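Local structure of uncharacterized protein (Bacteroides eggerthii, 4GDZ) at residues K112-F120 with Q130-G138. The protein is of unknown function but belongs to the DUF4251 family, folds as a helix packed on an antiparallel beta sheet, and binds a magnesium ion in the crystal. Numbering follows the deposited sequence.
Sequences KRGNINCSF and QIFLTLTNG
With CG set between the backbone N and the carbonyl carbon (chi1 58°), the ring of F120 is laid beside I131, whose CB, placed by the backbone, comes over one face of it. I131 CB sits 3.9 Å from the centroid of the F120 ring, a CH-pi contact, while in one of the two modelled conformers of I131 its CG2 reaches F120 CZ at 3.6 Å. The pair illustrates a general feature of the antiparallel beta hairpin, here formed by strands 116-123 and 128-135 within the DUF4251 sheet: directly cross-strand residues share a face. I116, C118 and F120 thus lie with L135, L133 and I131 on the side where V71 and V73 also meet the F120 side chain and V39 and L42 of helix 28-44 cover I116. Replacing F120 by an alanine removes the ring, which would probably leave I131 CB without its aromatic face and V71 and V73 without the side chain they pack on.

Pairs of reciprocal backbone hydrogen bonds at I116/L135, C118/L133 and F120/I131 fix the register. From the non-hydrogen-bonded positions, CA-H...O contacts reach the neighbouring carbonyls, S119 CA lying 3.1 Å from I131 O. The other face carries N117, S119, F132 and T134 and faces a second subunit: T134 OG1 is hydrogen-bonded to OE1 of Q60 of that subunit, and the F132 ring meets its Y88 edge-to-face. Within the hairpin, F132 turns its CD1 to within 3.4 Å of C118 O.

Beyond the paired strands, a side chain takes over from the backbone. N115 ND2 is held by D111, and N115 OD1 accepts the amide of N137 in a nearly straight bond (171°). N137 N lies 2.9 Å from N115 OD1, tilted somewhat out of the carbonyl plane.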
loop_
_atom_site.group_PDB
_atom_site.type_symbol
_atom_site.label_atom_id
_atom_site.label_comp_id
_atom_site.label_asym_id
_atom_site.label_seq_id
_atom_site.Cartn_x
_atom_site.Cartn_y
_atom_site.Cartn_z
ATOM N N LYS A 112 11.774 15.716 10.519
ATOM C CA LYS A 112 11.327 17.052 10.925
ATOM C C LYS A 112 9.803 17.151 11.138
ATOM O O LYS A 112 9.331 18.064 11.797
ATOM C CB LYS A 112 11.807 18.102 9.903
ATOM C CG LYS A 112 11.306 17.871 8.471
ATOM C CD LYS A 112 12.032 18.729 7.438
ATOM C CE LYS A 112 11.568 18.391 6.028
ATOM N NZ LYS A 112 12.248 19.216 4.990
ATOM N N ARG A 113 9.046 16.215 10.576
ATOM C CA ARG A 113 7.592 16.185 10.719
ATOM C C ARG A 113 7.112 15.345 11.903
ATOM O O ARG A 113 5.911 15.269 12.134
ATOM C CB ARG A 113 6.949 15.625 9.445
ATOM C CG ARG A 113 7.285 16.397 8.175
ATOM C CD ARG A 113 6.759 15.680 6.937
ATOM N NE ARG A 113 6.774 16.541 5.748
ATOM C CZ ARG A 113 7.769 16.637 4.856
ATOM N NH1 ARG A 113 8.890 15.925 4.975
ATOM N NH2 ARG A 113 7.639 17.461 3.819
ATOM N N GLY A 114 8.026 14.705 12.633
ATOM C CA GLY A 114 7.644 13.813 13.743
ATOM C C GLY A 114 7.332 12.371 13.366
ATOM O O GLY A 114 6.859 11.613 14.203
ATOM N N ASN A 115 7.610 11.968 12.120
ATOM C CA ASN A 115 7.535 10.540 11.764
ATOM C C ASN A 115 8.733 9.824 12.366
ATOM O O ASN A 115 9.829 10.374 12.394
ATOM C CB ASN A 115 7.493 10.310 10.254
ATOM C CG ASN A 115 6.418 11.141 9.570
ATOM O OD1 ASN A 115 5.234 11.049 9.900
ATOM N ND2 ASN A 115 6.836 11.978 8.641
ATOM N N ILE A 116 8.501 8.615 12.866
ATOM C CA ILE A 116 9.521 7.821 13.558
ATOM C C ILE A 116 9.702 6.496 12.836
ATOM O O ILE A 116 8.733 5.858 12.435
ATOM C CB ILE A 116 9.142 7.578 15.041
ATOM C CG1 ILE A 116 9.118 8.918 15.790
ATOM C CG2 ILE A 116 10.113 6.611 15.731
ATOM C CD1 ILE A 116 8.566 8.808 17.193
ATOM N N ASN A 117 10.953 6.133 12.605
ATOM C CA ASN A 117 11.320 4.809 12.071
ATOM C C ASN A 117 12.241 4.195 13.131
ATOM O O ASN A 117 13.207 4.846 13.550
ATOM C CB ASN A 117 12.117 4.961 10.779
ATOM C CG ASN A 117 11.302 5.482 9.599
ATOM O OD1 ASN A 117 10.060 5.603 9.621
ATOM N ND2 ASN A 117 12.009 5.801 8.553
ATOM N N CYS A 118 11.975 2.967 13.546
ATOM C CA CYS A 118 12.714 2.299 14.617
ATOM C C CYS A 118 12.961 0.823 14.288
ATOM O O CYS A 118 12.086 0.180 13.729
ATOM C CB CYS A 118 11.889 2.401 15.908
ATOM S SG CYS A 118 12.577 1.575 17.369
ATOM N N SER A 119 14.103 0.281 14.691
ATOM C CA SER A 119 14.367 -1.152 14.547
ATOM C C SER A 119 14.967 -1.675 15.821
ATOM O O SER A 119 15.591 -0.920 16.601
ATOM C CB SER A 119 15.282 -1.468 13.330
ATOM O OG SER A 119 16.637 -1.114 13.559
ATOM N N PHE A 120 14.801 -2.969 16.017
ATOM C CA PHE A 120 15.378 -3.676 17.150
ATOM C C PHE A 120 15.201 -5.170 16.925
ATOM O O PHE A 120 14.459 -5.590 16.026
ATOM C CB PHE A 120 14.764 -3.224 18.497
ATOM C CG PHE A 120 13.274 -3.393 18.596
ATOM C CD1 PHE A 120 12.426 -2.392 18.172
ATOM C CD2 PHE A 120 12.721 -4.549 19.146
ATOM C CE1 PHE A 120 11.052 -2.541 18.249
ATOM C CE2 PHE A 120 11.350 -4.688 19.245
ATOM C CZ PHE A 120 10.519 -3.693 18.783
ATOM N N GLN A 130 13.946 -9.938 13.992
ATOM C CA GLN A 130 14.260 -8.535 13.721
ATOM C C GLN A 130 12.976 -7.754 13.398
ATOM O O GLN A 130 12.127 -8.203 12.622
ATOM C CB GLN A 130 15.261 -8.438 12.584
ATOM C CG GLN A 130 15.708 -7.004 12.351
ATOM C CD GLN A 130 16.905 -6.983 11.459
ATOM O OE1 GLN A 130 16.823 -7.387 10.301
ATOM N NE2 GLN A 130 18.029 -6.554 12.000
ATOM N N ILE A 131 12.825 -6.610 14.053
ATOM C CA ILE A 131 11.590 -5.824 14.066
ATOM C C ILE A 131 11.862 -4.434 13.470
ATOM O O ILE A 131 12.834 -3.794 13.858
ATOM C CB ILE A 131 11.095 -5.604 15.517
ATOM C CG1 ILE A 131 11.136 -6.916 16.346
ATOM C CG2 ILE A 131 9.709 -4.967 15.506
ATOM C CD1 ILE A 131 10.234 -8.023 15.850
ATOM N N PHE A 132 11.000 -3.972 12.581
ATOM C CA PHE A 132 11.046 -2.611 12.044
ATOM C C PHE A 132 9.669 -1.997 12.245
ATOM O O PHE A 132 8.672 -2.547 11.818
ATOM C CB PHE A 132 11.432 -2.603 10.561
ATOM C CG PHE A 132 11.432 -1.215 9.924
ATOM C CD1 PHE A 132 12.321 -0.223 10.359
ATOM C CD2 PHE A 132 10.498 -0.877 8.964
ATOM C CE1 PHE A 132 12.307 1.051 9.816
ATOM C CE2 PHE A 132 10.497 0.388 8.397
ATOM C CZ PHE A 132 11.397 1.359 8.831
ATOM N N LEU A 133 9.629 -0.846 12.894
ATOM C CA LEU A 133 8.382 -0.198 13.297
ATOM C C LEU A 133 8.385 1.242 12.816
ATOM O O LEU A 133 9.386 1.956 12.963
ATOM C CB LEU A 133 8.259 -0.285 14.829
ATOM C CG LEU A 133 7.116 0.372 15.607
ATOM C CD1 LEU A 133 7.162 -0.131 17.042
ATOM C CD2 LEU A 133 7.248 1.884 15.587
ATOM N N THR A 134 7.256 1.679 12.243
ATOM C CA THR A 134 7.110 3.037 11.752
ATOM C C THR A 134 5.839 3.644 12.349
ATOM O O THR A 134 4.827 2.959 12.506
ATOM C CB THR A 134 7.026 3.113 10.217
ATOM O OG1 THR A 134 5.901 2.332 9.786
ATOM C CG2 THR A 134 8.327 2.605 9.586
ATOM N N LEU A 135 5.935 4.914 12.722
ATOM C CA LEU A 135 4.831 5.682 13.305
ATOM C C LEU A 135 4.736 6.977 12.528
ATOM O O LEU A 135 5.688 7.744 12.479
ATOM C CB LEU A 135 5.096 5.964 14.805
ATOM C CG LEU A 135 4.100 6.834 15.594
ATOM C CD1 LEU A 135 2.802 6.084 15.822
ATOM C CD2 LEU A 135 4.694 7.287 16.928
ATOM N N THR A 136 3.589 7.228 11.924
ATOM C CA THR A 136 3.337 8.503 11.257
ATOM C C THR A 136 2.847 9.571 12.283
ATOM O O THR A 136 2.095 9.264 13.221
ATOM C CB THR A 136 2.347 8.309 10.085
ATOM O OG1 THR A 136 2.948 7.425 9.127
ATOM C CG2 THR A 136 2.024 9.641 9.368
ATOM N N ASN A 137 3.319 10.802 12.124
ATOM C CA ASN A 137 2.861 11.927 12.954
ATOM C C ASN A 137 1.323 12.009 13.001
ATOM O O ASN A 137 0.632 11.645 12.037
ATOM C CB ASN A 137 3.454 13.250 12.438
ATOM C CG ASN A 137 2.976 14.472 13.230
ATOM O OD1 ASN A 137 3.127 14.552 14.454
ATOM N ND2 ASN A 137 2.403 15.436 12.523
ATOM N N GLY A 138 0.796 12.457 14.139
ATOM C CA GLY A 138 -0.613 12.810 14.247
ATOM C C GLY A 138 -1.528 11.743 14.812
ATOM O O GLY A 138 -2.666 12.035 15.142
#